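Local structure of Kiaa0380 (Homo sapiens, 1HTJ) at residues I29-Q32 with K36-S39; A66-Q71 with L196-S201; N86-K91 with L95-P100; A105-R110 with R118-E123. The protein probably links heterotrimeric G protein signalling to Rho GTPases, as a guanine nucleotide exchange factor that contains an all-helical RGS-like domain. The protein carries 3 engineered substitutions. All coordinates share one frame; numbering follows the deposited sequence.

Contact 1: residues I29-Q32 with K36-S39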
# COMPACT_ATOMS: atom_id res chain seq x y z
N ILE A 29 -14.41 -4.11 -11.81
CA ILE A 29 -13.35 -4.99 -12.25
C ILE A 29 -12.04 -4.69 -11.51
O ILE A 29 -11.38 -5.60 -11.00
CB ILE A 29 -13.11 -4.86 -13.78
CG1 ILE A 29 -14.32 -5.43 -14.53
CG2 ILE A 29 -11.85 -5.59 -14.18
CD1 ILE A 29 -14.71 -6.85 -14.12
N ILE A 30 -11.69 -3.41 -11.45
CA ILE A 30 -10.48 -2.98 -10.78
C ILE A 30 -10.43 -3.29 -9.28
O ILE A 30 -9.47 -3.89 -8.81
CB ILE A 30 -10.26 -1.47 -11.00
CG1 ILE A 30 -10.09 -1.21 -12.50
CG2 ILE A 30 -9.03 -1.00 -10.23
CD1 ILE A 30 -9.93 0.24 -12.86
N PHE A 31 -11.46 -2.90 -8.53
CA PHE A 31 -11.48 -3.13 -7.09
C PHE A 31 -11.42 -4.60 -6.69
O PHE A 31 -11.06 -4.95 -5.57
CB PHE A 31 -12.72 -2.48 -6.46
CG PHE A 31 -12.62 -1.00 -6.35
CD1 PHE A 31 -13.54 -0.17 -6.97
CD2 PHE A 31 -11.58 -0.42 -5.62
CE1 PHE A 31 -13.44 1.21 -6.87
CE2 PHE A 31 -11.47 0.95 -5.51
CZ PHE A 31 -12.40 1.78 -6.13
N GLN A 32 -11.77 -5.46 -7.63
CA GLN A 32 -11.78 -6.90 -7.38
C GLN A 32 -10.39 -7.56 -7.47
O GLN A 32 -10.11 -8.52 -6.74
CB GLN A 32 -12.74 -7.55 -8.38
CG GLN A 32 -13.04 -9.01 -8.12
CD GLN A 32 -14.14 -9.53 -9.04
OE1 GLN A 32 -14.45 -10.72 -9.02
NE2 GLN A 32 -14.73 -8.64 -9.84
N LYS A 36 -4.87 -5.31 -10.81
CA LYS A 36 -5.41 -4.21 -11.58
C LYS A 36 -5.31 -2.94 -10.74
O LYS A 36 -4.91 -1.88 -11.22
CB LYS A 36 -6.88 -4.47 -11.92
CG LYS A 36 -7.13 -5.73 -12.74
CD LYS A 36 -8.59 -5.80 -13.19
CE LYS A 36 -8.85 -7.01 -14.09
NZ LYS A 36 -8.72 -8.29 -13.35
N LEU A 37 -5.68 -3.08 -9.47
CA LEU A 37 -5.67 -1.99 -8.50
C LEU A 37 -4.28 -1.37 -8.35
O LEU A 37 -4.16 -0.15 -8.24
CB LEU A 37 -6.17 -2.53 -7.16
CG LEU A 37 -6.82 -1.59 -6.14
CD1 LEU A 37 -7.93 -0.75 -6.79
CD2 LEU A 37 -7.37 -2.44 -5.00
N LYS A 38 -3.23 -2.20 -8.37
CA LYS A 38 -1.85 -1.71 -8.24
C LYS A 38 -1.54 -0.70 -9.33
O LYS A 38 -0.79 0.26 -9.12
CB LYS A 38 -0.83 -2.84 -8.38
CG LYS A 38 -1.03 -4.02 -7.45
CD LYS A 38 0.14 -5.00 -7.54
CE LYS A 38 0.42 -5.43 -8.98
NZ LYS A 38 1.57 -6.36 -9.05
N SER A 39 -2.12 -0.94 -10.50
CA SER A 39 -1.92 -0.11 -11.67
C SER A 39 -2.86 1.09 -11.78
O SER A 39 -2.67 1.94 -12.65
CB SER A 39 -2.07 -0.96 -12.93
OG SER A 39 -1.31 -2.15 -12.82
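Ile30 and Lys36 bring their backbones to 5.3 Å, CA to CA, across the turn that joins helix 27-32 to helix 34-39. These two short helices open the modelled part of the all-helical RGS-like domain. No hydrogen bond crosses between the segments, which meet mainly through side chains.

On the outer side, the CG2 branch of Ile29 rests against the far carbons of Lys36, 3.3 Å from CE and, nearly as close, 3.4 Å from CD; both are tighter than usual van der Waals contact. The lysine suits this place because its long methylene chain can act as an apolar surface while its charge stays at the end. The chain runs straight through CD and bends only at the last torsion (chi4 68°), and NZ forms a salt bridge with Asp33 in the turn itself.

The inner side belongs to Leu37. Its CG stands roughly opposite the backbone N (chi1 -154°), which carries the CD1 methyl back toward the first helix. There this single methyl meets two partners: the CG2 methyl of Ile30, 3.6 Å from Leu37 CD1, and the ring of Phe31, which it approaches obliquely. Branched Ile30 presents CG2 to its partner while CG1 is turned elsewhere. Helix 41-54 covers this apolar patch with His43 and Phe47, and Phe31 also meets Tyr139 of helix 118-144 edge-to-face. Of the phenyl carbons, CD2 comes nearest to the leucine, 3.8 Å from Leu37 CD1.

Contact 2: residues A66-Q71 with L196-S201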
# COMPACT_ATOMS: atom_id res chain seq x y z
N ALA A 66 7.02 -3.53 -0.88
CA ALA A 66 7.78 -4.65 -1.43
C ALA A 66 7.71 -4.58 -2.94
O ALA A 66 8.66 -4.91 -3.64
CB ALA A 66 7.21 -5.98 -0.94
N GLU A 67 6.56 -4.14 -3.44
CA GLU A 67 6.34 -3.99 -4.87
C GLU A 67 7.31 -2.92 -5.40
O GLU A 67 7.96 -3.13 -6.43
CB GLU A 67 4.89 -3.58 -5.12
CG GLU A 67 4.41 -3.76 -6.54
CD GLU A 67 4.48 -5.20 -7.03
OE1 GLU A 67 4.56 -6.13 -6.18
OE2 GLU A 67 4.44 -5.40 -8.26
N VAL A 68 7.42 -1.79 -4.71
CA VAL A 68 8.34 -0.74 -5.14
C VAL A 68 9.78 -1.24 -5.08
O VAL A 68 10.59 -0.95 -5.97
CB VAL A 68 8.26 0.51 -4.25
CG1 VAL A 68 9.32 1.52 -4.68
CG2 VAL A 68 6.86 1.12 -4.34
N TYR A 69 10.10 -1.97 -4.01
CA TYR A 69 11.45 -2.50 -3.81
C TYR A 69 11.94 -3.31 -5.00
O TYR A 69 13.05 -3.12 -5.48
CB TYR A 69 11.49 -3.38 -2.56
CG TYR A 69 12.85 -4.00 -2.30
CD1 TYR A 69 13.81 -3.32 -1.55
CD2 TYR A 69 13.18 -5.26 -2.82
CE1 TYR A 69 15.06 -3.88 -1.31
CE2 TYR A 69 14.43 -5.83 -2.59
CZ TYR A 69 15.36 -5.13 -1.83
OH TYR A 69 16.59 -5.69 -1.59
N GLN A 70 11.10 -4.23 -5.47
CA GLN A 70 11.43 -5.10 -6.58
C GLN A 70 11.48 -4.38 -7.92
O GLN A 70 11.40 -5.02 -8.96
CB GLN A 70 10.41 -6.22 -6.67
CG GLN A 70 10.35 -7.09 -5.44
CD GLN A 70 9.23 -8.09 -5.50
OE1 GLN A 70 8.08 -7.73 -5.73
NE2 GLN A 70 9.56 -9.36 -5.31
N GLN A 71 11.63 -3.06 -7.90
CA GLN A 71 11.68 -2.29 -9.13
C GLN A 71 12.53 -1.04 -8.93
O GLN A 71 12.51 -0.12 -9.76
CB GLN A 71 10.25 -1.89 -9.53
CG GLN A 71 9.33 -3.07 -9.81
CD GLN A 71 7.85 -2.76 -9.61
OE1 GLN A 71 7.36 -1.71 -10.05
NE2 GLN A 71 7.14 -3.66 -8.94
N LEU A 196 3.04 4.94 2.25
CA LEU A 196 2.11 5.49 1.28
C LEU A 196 2.84 6.32 0.23
O LEU A 196 2.66 6.13 -0.98
CB LEU A 196 1.06 6.36 1.97
CG LEU A 196 0.03 7.04 1.06
CD1 LEU A 196 -0.77 5.99 0.28
CD2 LEU A 196 -0.90 7.89 1.91
N ASN A 197 3.67 7.25 0.70
CA ASN A 197 4.39 8.11 -0.23
C ASN A 197 5.43 7.34 -1.06
O ASN A 197 5.70 7.71 -2.19
CB ASN A 197 5.05 9.26 0.53
CG ASN A 197 4.02 10.23 1.07
OD1 ASN A 197 3.07 10.59 0.38
ND2 ASN A 197 4.20 10.67 2.32
N THR A 198 6.00 6.28 -0.50
CA THR A 198 6.97 5.49 -1.23
C THR A 198 6.33 4.93 -2.50
O THR A 198 6.93 4.94 -3.57
CB THR A 198 7.46 4.32 -0.38
OG1 THR A 198 8.27 4.84 0.68
CG2 THR A 198 8.26 3.34 -1.21
N TYR A 199 5.11 4.43 -2.36
CA TYR A 199 4.40 3.86 -3.50
C TYR A 199 3.89 4.92 -4.45
O TYR A 199 4.13 4.85 -5.65
CB TYR A 199 3.20 3.03 -3.06
CG TYR A 199 2.66 2.24 -4.22
CD1 TYR A 199 3.33 1.09 -4.66
CD2 TYR A 199 1.53 2.66 -4.92
CE1 TYR A 199 2.90 0.38 -5.77
CE2 TYR A 199 1.08 1.96 -6.04
CZ TYR A 199 1.77 0.82 -6.46
OH TYR A 199 1.32 0.09 -7.54
N MSE A 200 3.17 5.88 -3.89
CA MSE A 200 2.59 6.94 -4.70
C MSE A 200 3.65 7.68 -5.49
O MSE A 200 3.52 7.90 -6.69
CB MSE A 200 1.80 7.91 -3.83
CG MSE A 200 0.44 7.37 -3.39
SE MSE A 200 -0.65 6.77 -4.89
CE MSE A 200 -1.99 5.72 -3.97
N SER A 201 4.71 8.06 -4.80
CA SER A 201 5.81 8.77 -5.43
C SER A 201 6.31 7.92 -6.59
O SER A 201 6.45 8.40 -7.71
CB SER A 201 6.92 9.00 -4.41
OG SER A 201 8.06 9.52 -5.04
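Val68 makes the central touch here, its CG2 methyl lying 3.5 Å from CD1 of Tyr199 and 3.8 Å from the same tyrosine's CA. The methyl meets the ring obliquely and nestles against the root of the side chain as well as its aromatic part. The other branch, CG1, faces the threonine methyl, 4.1 Å from CG2 of Thr198, while Val68 CG2 touches both Thr198 and Tyr199. A compact beta-branched residue fits such a close approach, in which Val68 and Tyr199 stand 6.3 Å apart between CA atoms. Glu67 adds a lighter touch, its CG lying 4.5 Å from Tyr199 CE1 at the edge of the ring.

This is helix-to-helix packing inside the RGS-like fold: helix 58-69, near its end, meets helix 186-202, the last of the domain, across more than a hundred intervening residues. Leu80 of helix 76-89 packs on both Val68 and Thr198, while Leu44 of helix 41-54 touches the tyrosine.

Polar bonds tie down the ends of Tyr199, Thr198 and Glu67. Tyr199 turns CG away from its backbone N (chi1 -169°), swinging the ring toward Val68, and its OH is hydrogen-bonded to Lys38 O. Thr198 OG1 is occupied by Phe194 O one turn back, with its methyl left to face the valine. Glu67 sends OE1 to Gln125; OE2 pairs with Lys38 in a salt bridge and also takes a weak bond from Gln71 NE2.

Contact 3: residues N86-K91 with L95-P100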
# COMPACT_ATOMS: atom_id res chain seq x y z
N ASN A 86 12.26 -2.31 9.26
CA ASN A 86 11.94 -1.59 10.50
C ASN A 86 10.46 -1.26 10.65
O ASN A 86 9.93 -1.25 11.76
CB ASN A 86 12.77 -0.30 10.59
CG ASN A 86 14.24 -0.56 10.86
OD1 ASN A 86 14.58 -1.25 11.81
ND2 ASN A 86 15.12 -0.02 10.02
N ILE A 87 9.80 -0.98 9.54
CA ILE A 87 8.39 -0.63 9.58
C ILE A 87 7.44 -1.82 9.65
O ILE A 87 6.45 -1.80 10.41
CB ILE A 87 8.00 0.22 8.37
CG1 ILE A 87 8.68 1.58 8.46
CG2 ILE A 87 6.48 0.37 8.29
CD1 ILE A 87 8.42 2.47 7.29
N PHE A 88 7.74 -2.85 8.88
CA PHE A 88 6.85 -4.01 8.80
C PHE A 88 7.29 -5.35 9.36
O PHE A 88 6.45 -6.11 9.82
CB PHE A 88 6.48 -4.26 7.33
CG PHE A 88 5.98 -3.05 6.60
CD1 PHE A 88 6.82 -2.32 5.77
CD2 PHE A 88 4.65 -2.65 6.72
CE1 PHE A 88 6.35 -1.22 5.08
CE2 PHE A 88 4.17 -1.54 6.03
CZ PHE A 88 5.02 -0.82 5.21
N LEU A 89 8.58 -5.64 9.34
CA LEU A 89 9.00 -6.97 9.74
C LEU A 89 9.78 -7.24 10.99
O LEU A 89 9.81 -8.38 11.45
CB LEU A 89 9.75 -7.61 8.56
CG LEU A 89 9.04 -7.51 7.21
CD1 LEU A 89 9.97 -7.99 6.11
CD2 LEU A 89 7.75 -8.33 7.25
N GLU A 90 10.41 -6.23 11.57
CA GLU A 90 11.18 -6.50 12.76
C GLU A 90 10.29 -6.70 13.99
O GLU A 90 9.13 -6.28 14.00
CB GLU A 90 12.22 -5.40 12.97
CG GLU A 90 11.71 -4.13 13.59
CD GLU A 90 11.94 -4.12 15.08
OE1 GLU A 90 13.08 -4.40 15.49
OE2 GLU A 90 10.99 -3.83 15.84
N LYS A 91 10.84 -7.37 14.99
CA LYS A 91 10.16 -7.68 16.24
C LYS A 91 9.07 -6.71 16.70
O LYS A 91 7.95 -7.12 17.01
CB LYS A 91 11.19 -7.82 17.39
CG LYS A 91 11.48 -9.26 17.78
CD LYS A 91 10.21 -9.98 18.25
CE LYS A 91 10.40 -11.49 18.33
NZ LYS A 91 11.61 -11.90 19.10
N LEU A 95 3.95 -1.34 11.87
CA LEU A 95 2.97 -1.87 10.91
C LEU A 95 3.35 -3.31 10.62
O LEU A 95 3.50 -3.73 9.46
CB LEU A 95 2.99 -1.05 9.63
CG LEU A 95 2.74 0.45 9.79
CD1 LEU A 95 2.70 1.10 8.40
CD2 LEU A 95 1.43 0.68 10.56
N ARG A 96 3.51 -4.06 11.70
CA ARG A 96 3.91 -5.45 11.66
C ARG A 96 3.09 -6.37 10.80
O ARG A 96 1.86 -6.40 10.85
CB ARG A 96 3.94 -6.01 13.08
CG ARG A 96 4.51 -7.42 13.17
CD ARG A 96 6.01 -7.40 12.98
NE ARG A 96 6.60 -8.73 13.01
CZ ARG A 96 6.43 -9.61 13.99
NH1 ARG A 96 5.68 -9.29 15.05
NH2 ARG A 96 7.00 -10.81 13.92
N VAL A 97 3.79 -7.13 9.98
CA VAL A 97 3.18 -8.13 9.13
C VAL A 97 3.85 -9.42 9.60
O VAL A 97 5.07 -9.55 9.58
CB VAL A 97 3.49 -7.89 7.65
CG1 VAL A 97 3.04 -9.08 6.83
CG2 VAL A 97 2.78 -6.64 7.17
N LYS A 98 3.05 -10.36 10.06
CA LYS A 98 3.62 -11.60 10.53
C LYS A 98 3.87 -12.56 9.36
O LYS A 98 3.02 -12.72 8.49
CB LYS A 98 2.70 -12.24 11.58
CG LYS A 98 3.36 -13.40 12.30
CD LYS A 98 2.35 -14.35 12.92
CE LYS A 98 2.98 -15.74 13.08
NZ LYS A 98 3.38 -16.34 11.76
N ILE A 99 5.05 -13.18 9.35
CA ILE A 99 5.41 -14.13 8.29
C ILE A 99 6.15 -15.31 8.92
O ILE A 99 6.65 -15.21 10.04
CB ILE A 99 6.31 -13.46 7.21
CG1 ILE A 99 7.67 -13.06 7.82
CG2 ILE A 99 5.60 -12.24 6.63
CD1 ILE A 99 8.65 -12.40 6.83
N PRO A 100 6.22 -16.45 8.21
CA PRO A 100 6.91 -17.64 8.73
C PRO A 100 8.31 -17.33 9.26
O PRO A 100 9.09 -16.61 8.62
CB PRO A 100 6.95 -18.57 7.52
CG PRO A 100 5.68 -18.24 6.83
CD PRO A 100 5.64 -16.73 6.88
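Phe88 O is held by two groups of the loop that returns past the helix: Val97 N donates a hydrogen bond of 2.9 Å (158° at the hydrogen), and Arg96 CA makes a CH...O contact at 3.2 Å. One residue earlier, Ile87 O receives Leu95 N, also at 2.9 Å. Together the two bonds lay residues 95-97 against the end of helix 76-89, where a wider pi-type turn occurs and the loop supplies amide donors to the carbonyls of Ile87 and Phe88.

Apolar groups follow this backbone pairing. Leu95 lies side by side with both Ile87 and Phe88, its CD1 reaching 3.9 Å from Ile87 CG2. The Phe88 ring has Ile87 CG2 above the centre of one face, and its edge takes Leu95 O, 3.2 Å from CD2. Within the all-helical RGS-like domain, this loop and helix end pack on helices 58-69 and 186-202, whose Phe62 and Ala195 touch the broad buried surface of the Phe88 ring. Farther along, the side chains of Leu89 and Ile99 cross at about a right angle, CD2 of the first 4.2 Å from CD1 of the second. Pro100 then stands at the N-cap position, right before helix 101-112.

Arg96 serves with its aliphatic part first. Bent at chi2 (73°), its chain folds back beside the helix end, putting CD 3.5 Å from Glu90 O. The guanidinium then comes near the carbonyls that follow, with Lys91 O over one of its faces.

Contact 4: residues A105-R110 with R118-E123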
# COMPACT_ATOMS: atom_id res chain seq x y z
N ALA A 105 13.73 -14.90 8.88
CA ALA A 105 15.18 -15.00 9.06
C ALA A 105 15.94 -14.66 7.79
O ALA A 105 16.92 -13.92 7.83
CB ALA A 105 15.55 -16.40 9.53
N GLU A 106 15.51 -15.21 6.66
CA GLU A 106 16.15 -14.95 5.37
C GLU A 106 16.06 -13.46 5.04
O GLU A 106 17.06 -12.84 4.66
CB GLU A 106 15.45 -15.75 4.27
CG GLU A 106 16.19 -16.99 3.79
CD GLU A 106 17.22 -16.69 2.72
OE1 GLU A 106 18.26 -16.09 3.05
OE2 GLU A 106 17.00 -17.07 1.55
N ILE A 107 14.86 -12.91 5.17
CA ILE A 107 14.63 -11.50 4.87
C ILE A 107 15.48 -10.61 5.77
O ILE A 107 16.13 -9.69 5.28
CB ILE A 107 13.14 -11.15 5.02
CG1 ILE A 107 12.36 -11.72 3.83
CG2 ILE A 107 12.95 -9.66 5.10
CD1 ILE A 107 10.87 -11.53 3.92
N ASP A 108 15.49 -10.90 7.06
CA ASP A 108 16.28 -10.13 8.01
C ASP A 108 17.75 -10.08 7.58
O ASP A 108 18.35 -9.00 7.49
CB ASP A 108 16.18 -10.74 9.41
CG ASP A 108 17.03 -10.01 10.44
OD1 ASP A 108 17.59 -8.93 10.13
OD2 ASP A 108 17.14 -10.52 11.58
N SER A 109 18.32 -11.25 7.32
CA SER A 109 19.70 -11.37 6.90
C SER A 109 20.02 -10.52 5.67
O SER A 109 20.89 -9.64 5.71
CB SER A 109 20.02 -12.84 6.62
OG SER A 109 21.39 -13.01 6.32
N ARG A 110 19.31 -10.76 4.57
CA ARG A 110 19.54 -10.02 3.34
C ARG A 110 19.37 -8.51 3.46
O ARG A 110 20.28 -7.75 3.14
CB ARG A 110 18.62 -10.53 2.24
CG ARG A 110 18.90 -11.96 1.83
CD ARG A 110 17.78 -12.49 0.98
NE ARG A 110 18.05 -13.87 0.58
CZ ARG A 110 18.89 -14.22 -0.38
NH1 ARG A 110 19.55 -13.28 -1.06
NH2 ARG A 110 19.08 -15.50 -0.66
N ARG A 118 14.60 -9.32 -3.21
CA ARG A 118 13.45 -9.34 -4.10
C ARG A 118 12.73 -10.68 -4.05
O ARG A 118 11.50 -10.74 -4.06
CB ARG A 118 13.88 -9.04 -5.54
CG ARG A 118 14.54 -7.69 -5.68
CD ARG A 118 14.68 -7.27 -7.12
NE ARG A 118 15.17 -5.89 -7.21
CZ ARG A 118 15.21 -5.17 -8.33
NH1 ARG A 118 14.77 -5.68 -9.48
NH2 ARG A 118 15.69 -3.92 -8.31
N GLY A 119 13.50 -11.76 -3.98
CA GLY A 119 12.91 -13.08 -3.94
C GLY A 119 12.12 -13.34 -2.68
O GLY A 119 10.94 -13.69 -2.74
N VAL A 120 12.77 -13.17 -1.54
CA VAL A 120 12.13 -13.39 -0.26
C VAL A 120 10.99 -12.38 -0.05
O VAL A 120 9.94 -12.75 0.48
CB VAL A 120 13.15 -13.29 0.90
CG1 VAL A 120 14.13 -14.43 0.82
CG2 VAL A 120 13.89 -11.98 0.83
N LEU A 121 11.18 -11.13 -0.46
CA LEU A 121 10.11 -10.15 -0.30
C LEU A 121 8.90 -10.58 -1.09
O LEU A 121 7.76 -10.40 -0.65
CB LEU A 121 10.58 -8.75 -0.71
CG LEU A 121 11.41 -8.08 0.40
CD1 LEU A 121 11.83 -6.69 0.02
CD2 LEU A 121 10.60 -8.05 1.68
N CYS A 122 9.14 -11.19 -2.26
CA CYS A 122 8.06 -11.69 -3.10
C CYS A 122 7.37 -12.80 -2.31
O CYS A 122 6.15 -12.93 -2.31
CB CYS A 122 8.63 -12.24 -4.41
SG CYS A 122 7.47 -12.30 -5.78
N GLU A 123 8.18 -13.61 -1.63
CA GLU A 123 7.62 -14.69 -0.82
C GLU A 123 6.79 -14.07 0.31
O GLU A 123 5.76 -14.61 0.68
CB GLU A 123 8.74 -15.54 -0.21
CG GLU A 123 9.36 -16.58 -1.15
CD GLU A 123 10.51 -17.34 -0.50
OE1 GLU A 123 10.29 -17.96 0.57
OE2 GLU A 123 11.63 -17.32 -1.06
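Apolar contacts between Ile107 and Val120 dominate the meeting of helices 101-112 and 118-144. The two side chains slide past each other in opposite directions, and Ile107 CG1 lies only 3.4 Å from Val120 CG2, tighter than usual packing. Val120 sets CG2 between its backbone N and carbonyl carbon, so that this methyl points at the isoleucine, and CG1 faces Glu106 CB and Arg110 NE. Beyond them the isoleucine's end reaches Leu121, with CD1 4.1 Å from Leu121 CD2. A short branched valine permits this closeness, while the longer isoleucine spans to the next residue.

Mixed contacts come from the stems of charged residues. Glu106 CB sits 3.9 Å from Val120 CG1, and the extended methylene chain of Arg110 lays its CD 3.9 Å from Val120 CG2. Both residues thus cover the valine with carbon while their charged ends pair with each other.

Ionic contacts lie within helix 101-112 itself, one turn apart. Arg110 and Glu106 form a salt bridge whose two hydrogen bonds are both weak: NE to OE1 at 3.3 Å, and NH2 to OE2, which lies at the guanidinium edge. Arg110 NH1 makes a further weak bond to Asp116 O in the connecting loop.

The segment axes come within 9.4 Å and run at 144° to each other; joined by a short loop, the two segments form an obliquely antiparallel helical hairpin within the all-helical RGS-like fold.

Along the chain, contact 1 comes first, and contacts 3 and 4 are both nested in the long loop that contact 2 closes. Contact 2 joins helix 58-69 to the final helix and, with its centre about 17 Å from that of contact 1, touches it through Lys38, which meets Tyr199 and Glu67. It also reaches contact 4, where Gln70 NE2 makes a probable hydrogen bond to Arg118 O and Tyr69 packs on Leu121. Contacts 3 and 4 have centres about 12 Å apart, and Ile107 of contact 4 packs on Leu89 and Ile99 of contact 3. All four lie within one RGS-like domain, contacts 1 and 3 on opposite sides of the chain's centre.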